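Local coordinates for protein Nab2 (Chaetomium thermophilum, PDB 4LJ0) that binds polyadenosine RNA through CCCH zinc fingers, of which fingers 3-5 make up this chain, at residues L42-R54 against P57-G66. Numbering follows the deposited sequence.
With ZN (zinc ion), chain H; ACT (acetate ion), chain J; nucleotides of chain D.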
# COMPACT_ATOMS: atom_id res chain seq x y z
N LEU A 42 2.51 -3.11 -12.58
CA LEU A 42 2.29 -2.45 -11.30
C LEU A 42 1.35 -1.26 -11.44
O LEU A 42 1.27 -0.64 -12.50
CB LEU A 42 3.61 -1.97 -10.69
CG LEU A 42 4.75 -2.98 -10.53
CD1 LEU A 42 5.76 -2.46 -9.51
CD2 LEU A 42 4.26 -4.35 -10.15
N LYS A 43 0.65 -0.97 -10.35
CA LYS A 43 -0.23 0.19 -10.27
C LYS A 43 0.38 1.24 -9.35
O LYS A 43 -0.11 2.37 -9.27
CB LYS A 43 -1.60 -0.24 -9.75
CG LYS A 43 -2.27 -1.27 -10.65
CD LYS A 43 -3.68 -1.58 -10.21
CE LYS A 43 -4.52 -2.03 -11.39
NZ LYS A 43 -4.10 -3.35 -11.93
N THR A 44 1.45 0.86 -8.66
CA THR A 44 2.17 1.78 -7.78
C THR A 44 2.99 2.75 -8.62
O THR A 44 3.84 2.33 -9.40
CB THR A 44 3.12 1.01 -6.84
OG1 THR A 44 2.36 0.08 -6.05
CG2 THR A 44 3.85 1.97 -5.92
N PRO A 45 2.74 4.07 -8.46
CA PRO A 45 3.54 5.04 -9.22
C PRO A 45 5.03 5.03 -8.88
O PRO A 45 5.41 4.84 -7.73
CB PRO A 45 2.91 6.39 -8.84
CG PRO A 45 1.99 6.13 -7.71
CD PRO A 45 1.59 4.70 -7.79
N CYS A 46 5.86 5.23 -9.90
CA CYS A 46 7.30 5.38 -9.71
C CYS A 46 7.56 6.70 -8.99
O CYS A 46 6.95 7.71 -9.31
CB CYS A 46 8.02 5.36 -11.05
SG CYS A 46 9.77 5.72 -10.95
N LYS A 47 8.48 6.67 -8.03
CA LYS A 47 8.73 7.83 -7.17
C LYS A 47 9.81 8.75 -7.72
O LYS A 47 10.00 9.85 -7.22
CB LYS A 47 9.12 7.36 -5.76
CG LYS A 47 10.44 6.61 -5.71
CD LYS A 47 10.73 6.06 -4.32
CE LYS A 47 12.04 5.29 -4.29
NZ LYS A 47 12.41 4.82 -2.92
N PHE A 48 10.52 8.31 -8.76
CA PHE A 48 11.64 9.07 -9.30
C PHE A 48 11.20 10.05 -10.38
O PHE A 48 10.44 9.70 -11.28
CB PHE A 48 12.71 8.13 -9.85
CG PHE A 48 13.36 7.28 -8.80
CD1 PHE A 48 14.44 7.77 -8.08
CD2 PHE A 48 12.90 6.01 -8.54
CE1 PHE A 48 15.04 7.00 -7.11
CE2 PHE A 48 13.51 5.23 -7.57
CZ PHE A 48 14.58 5.72 -6.86
N ARG A 49 11.70 11.28 -10.28
CA ARG A 49 11.38 12.32 -11.26
C ARG A 49 12.63 13.11 -11.63
O ARG A 49 13.07 13.97 -10.87
CB ARG A 49 10.32 13.27 -10.70
CG ARG A 49 8.97 12.61 -10.52
CD ARG A 49 7.87 13.63 -10.31
NE ARG A 49 6.56 12.99 -10.22
CZ ARG A 49 5.80 12.67 -11.26
NH1 ARG A 49 6.20 12.93 -12.50
NH2 ARG A 49 4.62 12.08 -11.07
N PRO A 50 13.22 12.81 -12.80
CA PRO A 50 12.84 11.77 -13.76
C PRO A 50 13.28 10.38 -13.33
O PRO A 50 14.22 10.26 -12.54
CB PRO A 50 13.59 12.18 -15.03
CG PRO A 50 14.80 12.86 -14.52
CD PRO A 50 14.38 13.59 -13.28
N CYS A 51 12.61 9.35 -13.84
CA CYS A 51 13.06 7.98 -13.65
C CYS A 51 13.97 7.59 -14.81
O CYS A 51 13.60 7.73 -15.97
CB CYS A 51 11.87 7.02 -13.59
SG CYS A 51 12.35 5.27 -13.62
N THR A 52 15.16 7.09 -14.48
CA THR A 52 16.15 6.73 -15.50
C THR A 52 16.50 5.24 -15.45
O THR A 52 17.48 4.81 -16.04
CB THR A 52 17.43 7.56 -15.34
OG1 THR A 52 17.98 7.36 -14.04
CG2 THR A 52 17.13 9.03 -15.55
N ASN A 53 15.68 4.47 -14.74
CA ASN A 53 15.80 3.02 -14.77
C ASN A 53 14.94 2.49 -15.92
O ASN A 53 13.72 2.48 -15.83
CB ASN A 53 15.35 2.43 -13.43
CG ASN A 53 15.35 0.92 -13.42
OD1 ASN A 53 15.74 0.28 -14.39
ND2 ASN A 53 14.94 0.34 -12.29
N ARG A 54 15.58 2.04 -16.99
CA ARG A 54 14.84 1.66 -18.19
C ARG A 54 14.18 0.28 -18.08
O ARG A 54 13.46 -0.13 -18.99
CB ARG A 54 15.72 1.77 -19.43
CG ARG A 54 15.94 3.21 -19.89
CD ARG A 54 17.17 3.85 -19.25
NE ARG A 54 17.14 5.31 -19.38
CZ ARG A 54 18.17 6.11 -19.14
NH1 ARG A 54 19.34 5.62 -18.75
NH2 ARG A 54 18.03 7.42 -19.30
N PRO A 57 9.78 -1.29 -13.14
CA PRO A 57 8.46 -1.93 -13.26
C PRO A 57 7.32 -1.07 -12.75
O PRO A 57 6.15 -1.41 -12.94
CB PRO A 57 8.61 -3.16 -12.37
CG PRO A 57 9.55 -2.73 -11.30
CD PRO A 57 10.53 -1.81 -11.98
N PHE A 58 7.64 0.04 -12.10
CA PHE A 58 6.60 0.86 -11.52
C PHE A 58 5.84 1.65 -12.59
O PHE A 58 6.18 1.60 -13.77
CB PHE A 58 7.19 1.76 -10.44
CG PHE A 58 7.65 0.99 -9.23
CD1 PHE A 58 8.94 0.50 -9.15
CD2 PHE A 58 6.77 0.73 -8.19
CE1 PHE A 58 9.36 -0.21 -8.04
CE2 PHE A 58 7.18 0.01 -7.08
CZ PHE A 58 8.48 -0.46 -7.01
N LEU A 59 4.80 2.36 -12.17
CA LEU A 59 3.90 3.04 -13.08
C LEU A 59 4.37 4.48 -13.31
O LEU A 59 4.53 5.24 -12.36
CB LEU A 59 2.48 3.03 -12.50
CG LEU A 59 1.37 3.73 -13.29
CD1 LEU A 59 1.12 3.03 -14.61
CD2 LEU A 59 0.10 3.77 -12.45
N HIS A 60 4.58 4.84 -14.57
CA HIS A 60 5.07 6.17 -14.93
C HIS A 60 4.01 6.99 -15.65
O HIS A 60 3.16 6.45 -16.35
CB HIS A 60 6.30 6.04 -15.82
CG HIS A 60 7.39 5.22 -15.21
ND1 HIS A 60 7.46 3.85 -15.34
CD2 HIS A 60 8.45 5.58 -14.44
CE1 HIS A 60 8.52 3.40 -14.68
NE2 HIS A 60 9.13 4.43 -14.13
N GLU A 61 4.06 8.31 -15.46
CA GLU A 61 3.21 9.25 -16.18
C GLU A 61 3.93 9.72 -17.43
O GLU A 61 5.14 9.52 -17.57
CB GLU A 61 2.89 10.45 -15.30
CG GLU A 61 2.13 10.12 -14.03
CD GLU A 61 1.83 11.34 -13.19
OE1 GLU A 61 2.47 12.39 -13.42
OE2 GLU A 61 0.96 11.26 -12.30
N GLU A 62 3.20 10.36 -18.35
CA GLU A 62 3.81 10.88 -19.56
C GLU A 62 4.81 11.97 -19.20
O GLU A 62 4.48 12.95 -18.52
CB GLU A 62 2.75 11.41 -20.54
CG GLU A 62 1.94 12.60 -20.04
CD GLU A 62 0.88 13.04 -21.03
OE1 GLU A 62 -0.07 13.74 -20.63
OE2 GLU A 62 0.99 12.68 -22.22
N GLY A 63 6.06 11.79 -19.63
CA GLY A 63 7.11 12.75 -19.38
C GLY A 63 7.95 12.44 -18.15
O GLY A 63 8.96 13.10 -17.90
N GLN A 64 7.54 11.44 -17.37
CA GLN A 64 8.26 11.09 -16.15
C GLN A 64 9.56 10.35 -16.45
O GLN A 64 10.51 10.39 -15.67
CB GLN A 64 7.38 10.24 -15.23
CG GLN A 64 8.07 9.87 -13.93
CD GLN A 64 7.12 9.24 -12.92
OE1 GLN A 64 5.96 8.99 -13.22
NE2 GLN A 64 7.63 9.00 -11.72
N ARG A 65 9.61 9.67 -17.59
CA ARG A 65 10.80 8.95 -18.00
C ARG A 65 11.88 9.93 -18.43
O ARG A 65 11.59 10.94 -19.08
CB ARG A 65 10.49 8.01 -19.17
CG ARG A 65 9.51 6.90 -18.83
CD ARG A 65 10.20 5.71 -18.21
NE ARG A 65 9.38 4.52 -18.31
CZ ARG A 65 9.81 3.28 -18.07
NH1 ARG A 65 11.07 3.06 -17.71
NH2 ARG A 65 8.97 2.26 -18.18
N GLY A 66 13.12 9.63 -18.07
CA GLY A 66 14.25 10.49 -18.39
C GLY A 66 15.45 9.70 -18.88
O GLY A 66 16.49 10.30 -19.18
ZN ZN H . 10.51 4.39 -12.72
C ACT J . 1.23 -3.04 -7.77
O ACT J . 2.34 -3.38 -7.31
OXT ACT J . 1.00 -1.82 -7.76
CH3 ACT J . 0.23 -4.04 -8.29
P A D 4 17.92 1.18 -5.29
OP1 A D 4 18.72 0.44 -6.30
OP2 A D 4 18.17 0.94 -3.85
O5' A D 4 18.13 2.74 -5.53
C5' A D 4 19.27 3.40 -5.00
C4' A D 4 19.51 4.73 -5.67
O4' A D 4 19.59 4.55 -7.11
C3' A D 4 18.43 5.78 -5.48
O3' A D 4 18.51 6.46 -4.24
C2' A D 4 18.63 6.68 -6.70
O2' A D 4 19.72 7.57 -6.50
C1' A D 4 19.01 5.66 -7.76
N9 A D 4 17.83 5.19 -8.51
C8 A D 4 17.13 4.03 -8.32
N7 A D 4 16.11 3.88 -9.14
C5 A D 4 16.15 5.02 -9.92
C6 A D 4 15.34 5.47 -10.98
N6 A D 4 14.30 4.78 -11.44
N1 A D 4 15.65 6.66 -11.55
C2 A D 4 16.70 7.34 -11.08
N3 A D 4 17.54 7.03 -10.09
C4 A D 4 17.20 5.84 -9.55
P A D 3 16.17 -1.50 -1.88
OP1 A D 3 17.27 -1.48 -2.87
OP2 A D 3 16.18 -0.52 -0.76
O5' A D 3 14.79 -1.32 -2.66
C5' A D 3 14.61 -1.85 -3.97
C4' A D 3 14.77 -0.81 -5.05
O4' A D 3 13.47 -0.43 -5.57
C3' A D 3 15.46 0.50 -4.62
O3' A D 3 16.36 0.94 -5.63
C2' A D 3 14.30 1.48 -4.50
O2' A D 3 14.65 2.83 -4.68
C1' A D 3 13.36 0.98 -5.59
N9 A D 3 11.96 1.38 -5.41
C8 A D 3 11.12 1.14 -4.35
N7 A D 3 9.93 1.68 -4.49
C5 A D 3 9.99 2.33 -5.72
C6 A D 3 9.06 3.09 -6.45
N6 A D 3 7.81 3.35 -6.05
N1 A D 3 9.45 3.59 -7.64
C2 A D 3 10.69 3.34 -8.06
N3 A D 3 11.66 2.64 -7.47
C4 A D 3 11.24 2.15 -6.29
O HOH W 1 4.92 -3.17 -14.31
O HOH W 2 12.99 5.08 -17.11
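C46 and C51 meet H60 at a zinc ion, with C56 as fourth ligand. H60 NE2 binds the metal at 2.0 Å. Its ND1 hydrogen-bonds to E31, which would limit the ring's turn. Further out, the Q64 side chain is extended (chi1 -179° swings CG away from the backbone N) and brings its amide to the loop after C46. NE2 donates to C46 O at 2.8 Å and, almost straight, to F48 O. OE1 accepts from E61 N. The R49 guanidinium stacks on the Q64 amide, planes 18° apart, and NH2 makes a salt bridge to E61 OE1. With an alanine in place of Q64, C46 O and F48 O would probably lose their shared donor, E61 N its acceptor and R49 its stacking partner. Backbone hydrogen bonds run from C46 N to L59 O and C51 N to Q64 O. L42 CD1 and the adenine of A3 of chain D lie over opposite faces of F58; the adenine of A4 of chain D lies over one face of F48. K47 N donates to A3 N1, T52 N to A4 N1, A3 N6 to P45 O and A4 N6 to C51 SG. The site is a CCCH zinc finger whose backbone and metal-binding sulfur read adenine edges.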